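Long-range contacts in mannose-6-phosphate isomerase (PDB 2QH5), which probably transfers a guanylyl group from GTP to alpha-D-mannose 1-phosphate to make GDP-mannose, here represented by its N-terminal nucleotidyltransferase domain: residues V139-S144 and K258-N263; Y154-N159 and G182-N187. One frame throughout, in Å; residues are numbered along the deposited sequence. Where two conformers were deposited one is given.

Interaction 1 (V139-S144 and K258-N263); sequences VTFGVS and KMVELN
Met259 sets CG anti to its backbone N (chi1 -159°) and bends only at the last torsion (chi3 85°), which lays the thioether along the backbone of Gly142, with SD 3.8 Å from Gly142 CA. Glycine has no CB there; one in the standard position would collide with Met259 CE. Phe141 projects onto the face of Val139 and Val260, and its CG, anti to the carbonyl carbon, swings the CD2 side of the ring toward Val260 and Leu262. Leu262 crosses Phe141 obliquely, its CD1 3.8 Å from Phe141 CB and its CG equally near Phe141 CD2. On the same face Val139 CG1 meets Val260 CG2, also at 3.8 Å, and helix 119-134 packs over Val139, Phe141 and Val260 through Ala129 and Leu132.

Beneath the side chains, strand 258-261 pairs in parallel with 139-144, and four hydrogen bonds record the register. Thr140 N reaches Lys258 O at 3.0 Å in an almost straight bond, whereas Thr140 O receives Val260 N in its carbonyl plane at a more bent 145°. Gly142 N approaches Val260 O from above the carbonyl plane, and Leu262 N prolongs the ladder to Gly142 O at 2.7 Å. The backbone N-H and C=O of Thr140 and Gly142 are therefore satisfied within a largely buried parallel strand pair, with helix 119-134 over one face.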
# COMPACT_ATOMS: atom_id res chain seq x y z
N VAL A 139 -6.51 0.54 -8.71
CA VAL A 139 -5.80 -0.53 -9.37
C VAL A 139 -5.18 -1.43 -8.34
O VAL A 139 -4.49 -0.97 -7.43
CB VAL A 139 -4.73 -0.01 -10.37
CG1 VAL A 139 -4.22 -1.13 -11.24
CG2 VAL A 139 -5.30 1.11 -11.23
N THR A 140 -5.45 -2.72 -8.49
CA THR A 140 -4.88 -3.75 -7.65
C THR A 140 -3.98 -4.66 -8.50
O THR A 140 -3.96 -4.54 -9.72
CB THR A 140 -5.99 -4.54 -6.94
OG1 THR A 140 -5.41 -5.35 -5.91
CG2 THR A 140 -6.76 -5.41 -7.92
N PHE A 141 -3.22 -5.55 -7.86
CA PHE A 141 -2.27 -6.40 -8.57
C PHE A 141 -2.48 -7.88 -8.27
O PHE A 141 -2.52 -8.28 -7.10
CB PHE A 141 -0.83 -6.01 -8.25
CG PHE A 141 -0.40 -4.67 -8.80
CD1 PHE A 141 -0.77 -3.48 -8.17
CD2 PHE A 141 0.42 -4.60 -9.92
CE1 PHE A 141 -0.36 -2.24 -8.68
CE2 PHE A 141 0.84 -3.36 -10.43
CZ PHE A 141 0.45 -2.19 -9.81
N GLY A 142 -2.57 -8.69 -9.32
CA GLY A 142 -2.81 -10.12 -9.16
C GLY A 142 -1.55 -10.96 -9.20
O GLY A 142 -0.63 -10.69 -9.98
N VAL A 143 -1.51 -11.99 -8.36
CA VAL A 143 -0.43 -12.96 -8.36
C VAL A 143 -1.04 -14.35 -8.48
O VAL A 143 -1.95 -14.71 -7.72
CB VAL A 143 0.46 -12.85 -7.09
CG1 VAL A 143 1.36 -14.07 -6.93
CG2 VAL A 143 1.31 -11.58 -7.16
N SER A 144 -0.55 -15.12 -9.45
CA SER A 144 -1.09 -16.44 -9.77
C SER A 144 -0.88 -17.45 -8.65
O SER A 144 0.24 -17.71 -8.22
CB SER A 144 -0.48 -16.96 -11.07
OG SER A 144 0.87 -16.56 -11.20
N LYS A 258 -9.76 -2.39 -11.15
CA LYS A 258 -9.10 -3.16 -12.21
C LYS A 258 -7.87 -3.90 -11.68
O LYS A 258 -7.35 -3.57 -10.62
CB LYS A 258 -8.73 -2.27 -13.40
CG LYS A 258 -9.93 -1.65 -14.13
CD LYS A 258 -10.74 -2.69 -14.88
CE LYS A 258 -11.79 -2.03 -15.77
NZ LYS A 258 -13.09 -1.87 -15.07
N MET A 259 -7.40 -4.89 -12.42
CA MET A 259 -6.26 -5.69 -11.99
C MET A 259 -5.14 -5.63 -13.02
O MET A 259 -5.39 -5.42 -14.21
CB MET A 259 -6.70 -7.14 -11.77
CG MET A 259 -5.79 -7.94 -10.86
SD MET A 259 -6.12 -9.71 -10.93
CE MET A 259 -5.12 -10.13 -12.34
N VAL A 260 -3.90 -5.77 -12.55
CA VAL A 260 -2.73 -5.94 -13.41
C VAL A 260 -1.94 -7.14 -12.86
O VAL A 260 -1.72 -7.22 -11.66
CB VAL A 260 -1.83 -4.68 -13.44
CG1 VAL A 260 -0.66 -4.85 -14.39
CG2 VAL A 260 -2.63 -3.45 -13.83
N GLU A 261 -1.54 -8.07 -13.73
CA GLU A 261 -0.83 -9.27 -13.28
C GLU A 261 0.61 -8.98 -12.86
O GLU A 261 1.35 -8.29 -13.57
CB GLU A 261 -0.83 -10.35 -14.37
CG GLU A 261 -2.20 -10.83 -14.79
CD GLU A 261 -2.17 -11.57 -16.12
OE1 GLU A 261 -1.22 -12.35 -16.34
OE2 GLU A 261 -3.09 -11.36 -16.94
N LEU A 262 1.01 -9.52 -11.72
CA LEU A 262 2.40 -9.44 -11.27
C LEU A 262 3.12 -10.76 -11.51
O LEU A 262 2.96 -11.73 -10.75
CB LEU A 262 2.50 -9.03 -9.80
CG LEU A 262 2.77 -7.56 -9.49
CD1 LEU A 262 2.72 -7.30 -8.00
CD2 LEU A 262 4.12 -7.12 -10.06
N ASN A 263 3.91 -10.80 -12.58
CA ASN A 263 4.73 -11.95 -12.90
C ASN A 263 6.19 -11.55 -12.74
O ASN A 263 6.90 -11.32 -13.73
CB ASN A 263 4.45 -12.42 -14.34
CG ASN A 263 3.00 -12.21 -14.75
OD1 ASN A 263 2.08 -12.54 -14.01
ND2 ASN A 263 2.80 -11.66 -15.94

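Interaction 2 (Y154-N159 and G182-N187); sequences YIESPN and GGFYFN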
# COMPACT_ATOMS: atom_id res chain seq x y z
N TYR A 154 -8.36 -12.68 -2.24
CA TYR A 154 -8.60 -13.35 -3.51
C TYR A 154 -9.30 -12.42 -4.48
O TYR A 154 -10.38 -11.90 -4.18
CB TYR A 154 -9.43 -14.62 -3.31
CG TYR A 154 -8.63 -15.82 -2.84
CD1 TYR A 154 -7.98 -15.81 -1.60
CD2 TYR A 154 -8.53 -16.96 -3.63
CE1 TYR A 154 -7.24 -16.91 -1.17
CE2 TYR A 154 -7.80 -18.06 -3.20
CZ TYR A 154 -7.16 -18.02 -1.98
OH TYR A 154 -6.44 -19.12 -1.56
N ILE A 155 -8.67 -12.20 -5.63
CA ILE A 155 -9.27 -11.43 -6.71
C ILE A 155 -9.81 -12.38 -7.77
O ILE A 155 -9.06 -13.17 -8.35
CB ILE A 155 -8.26 -10.48 -7.39
CG1 ILE A 155 -7.53 -9.61 -6.36
CG2 ILE A 155 -8.96 -9.60 -8.41
CD1 ILE A 155 -6.28 -8.94 -6.90
N GLU A 156 -11.12 -12.31 -8.03
CA GLU A 156 -11.69 -13.05 -9.16
C GLU A 156 -11.57 -12.21 -10.41
O GLU A 156 -12.18 -11.15 -10.52
CB GLU A 156 -13.16 -13.42 -8.93
CG GLU A 156 -13.71 -14.29 -10.07
CD GLU A 156 -15.10 -14.84 -9.80
OE1 GLU A 156 -15.75 -15.31 -10.76
OE2 GLU A 156 -15.54 -14.82 -8.64
N SER A 157 -10.78 -12.69 -11.36
CA SER A 157 -10.67 -12.02 -12.65
C SER A 157 -10.53 -13.06 -13.76
O SER A 157 -9.49 -13.71 -13.89
CB SER A 157 -9.51 -11.03 -12.67
OG SER A 157 -8.43 -11.54 -13.42
N PRO A 158 -11.61 -13.23 -14.55
CA PRO A 158 -11.55 -14.19 -15.65
C PRO A 158 -10.56 -13.77 -16.73
O PRO A 158 -9.80 -14.60 -17.22
CB PRO A 158 -12.99 -14.19 -16.19
CG PRO A 158 -13.56 -12.86 -15.78
CD PRO A 158 -12.92 -12.55 -14.46
N ASN A 159 -10.55 -12.48 -17.05
CA ASN A 159 -9.77 -11.95 -18.17
C ASN A 159 -8.48 -11.22 -17.77
O ASN A 159 -7.82 -10.61 -18.62
CB ASN A 159 -10.65 -11.03 -19.03
CG ASN A 159 -11.18 -9.84 -18.25
OD1 ASN A 159 -10.43 -9.12 -17.59
ND2 ASN A 159 -12.49 -9.60 -18.35
N GLY A 182 -10.23 -21.60 -11.43
CA GLY A 182 -9.37 -20.83 -12.34
C GLY A 182 -9.85 -19.40 -12.50
O GLY A 182 -11.02 -19.09 -12.27
N GLY A 183 -8.94 -18.51 -12.90
CA GLY A 183 -9.26 -17.09 -13.00
C GLY A 183 -9.26 -16.41 -11.64
O GLY A 183 -9.94 -15.39 -11.44
N PHE A 184 -8.50 -16.98 -10.71
CA PHE A 184 -8.34 -16.42 -9.37
C PHE A 184 -6.88 -16.08 -9.08
O PHE A 184 -5.98 -16.88 -9.35
CB PHE A 184 -8.89 -17.38 -8.31
CG PHE A 184 -10.33 -17.15 -7.99
CD1 PHE A 184 -11.32 -17.89 -8.61
CD2 PHE A 184 -10.70 -16.17 -7.08
CE1 PHE A 184 -12.66 -17.67 -8.33
CE2 PHE A 184 -12.04 -15.94 -6.78
CZ PHE A 184 -13.02 -16.70 -7.40
N TYR A 185 -6.67 -14.89 -8.52
CA TYR A 185 -5.33 -14.40 -8.21
C TYR A 185 -5.23 -14.01 -6.73
O TYR A 185 -6.22 -13.61 -6.10
CB TYR A 185 -4.99 -13.18 -9.07
CG TYR A 185 -4.97 -13.39 -10.57
CD1 TYR A 185 -3.77 -13.43 -11.27
CD2 TYR A 185 -6.16 -13.49 -11.30
CE1 TYR A 185 -3.75 -13.60 -12.65
CE2 TYR A 185 -6.14 -13.67 -12.67
CZ TYR A 185 -4.94 -13.72 -13.35
OH TYR A 185 -4.94 -13.89 -14.71
N PHE A 186 -4.02 -14.13 -6.17
CA PHE A 186 -3.73 -13.57 -4.86
C PHE A 186 -3.62 -12.06 -4.99
O PHE A 186 -2.96 -11.56 -5.90
CB PHE A 186 -2.40 -14.09 -4.30
CG PHE A 186 -2.47 -15.48 -3.72
CD1 PHE A 186 -3.52 -15.85 -2.88
CD2 PHE A 186 -1.45 -16.40 -3.97
CE1 PHE A 186 -3.57 -17.13 -2.33
CE2 PHE A 186 -1.50 -17.68 -3.43
CZ PHE A 186 -2.56 -18.04 -2.60
N ASN A 187 -4.27 -11.34 -4.09
CA ASN A 187 -4.04 -9.91 -4.00
C ASN A 187 -2.64 -9.62 -3.46
O ASN A 187 -2.26 -10.13 -2.40
CB ASN A 187 -5.11 -9.24 -3.13
CG ASN A 187 -4.85 -7.76 -2.94
OD1 ASN A 187 -4.29 -7.10 -3.82
ND2 ASN A 187 -5.24 -7.24 -1.79
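Backbone hydrogen bonds define an antiparallel pairing of 154-159 with 182-187. Ile155 and Tyr185 form the hydrogen-bonded pair, Ile155 N to Tyr185 O and Tyr185 N to Ile155 O both measuring 2.9 Å and lying in the carbonyl planes. Beyond the strands Ser157 N continues the ladder to Gly183 O at 2.8 Å, nearly along the C=O axis. Gly183 has positive phi (78°), and a CB there would be tight against Pro158.

Aromatic contacts occupy the face bearing Tyr154, Glu156, Phe184 and Phe186. Phe186 turns its edge to the face of Tyr154 in a T-shaped pair, ring centroids 5.4 Å apart and planes at 79°. At the rim of the Tyr154 ring, CD2 meets Phe184 CD2 at 4.2 Å. Glu156, its chain extended, lays CG over the Phe184 ring in a CH-pi contact, 4.1 Å from the centroid, while its carboxylate forms a salt bridge with Arg165.

Apolar and polar packing gathers around Ile155 and Tyr185, which point to the other face. Ile155 CD1 rests on Asn187 CA at 3.8 Å, and Ser157 OG comes within 3.2 Å of Tyr185 CE2. Met259 adjoins Ile155, Ser157 and Tyr185.

With helix 172-181 linking strands 165-168 and 184-194, strand 153-156 lies between these two as the centre of an antiparallel three-strand unit within the mixed sheet of this GT-A nucleotidyltransferase domain.

Overall arrangement
Interactions 1 and 2 lie about 9 Å apart, centre to centre, in one branched mixed sheet of the nucleotidyltransferase domain. Along the chain interaction 2 is nested inside the loop that interaction 1 closes: strand 138-144 leads to strand 153-156, then strand 184-194 returns, and strand 257-261 arrives last. Strand 184-194 joins the two by running antiparallel to both 138-144 and 153-156, and a probable hydrogen bond links Phe186 N to Val143 O at 2.7 Å. Met259 CE against Tyr185 CD2 adds a side-chain junction at 3.7 Å. Parallel and antiparallel pairings thus form one continuous, mostly buried part of the sheet on the same side of the chain's centre.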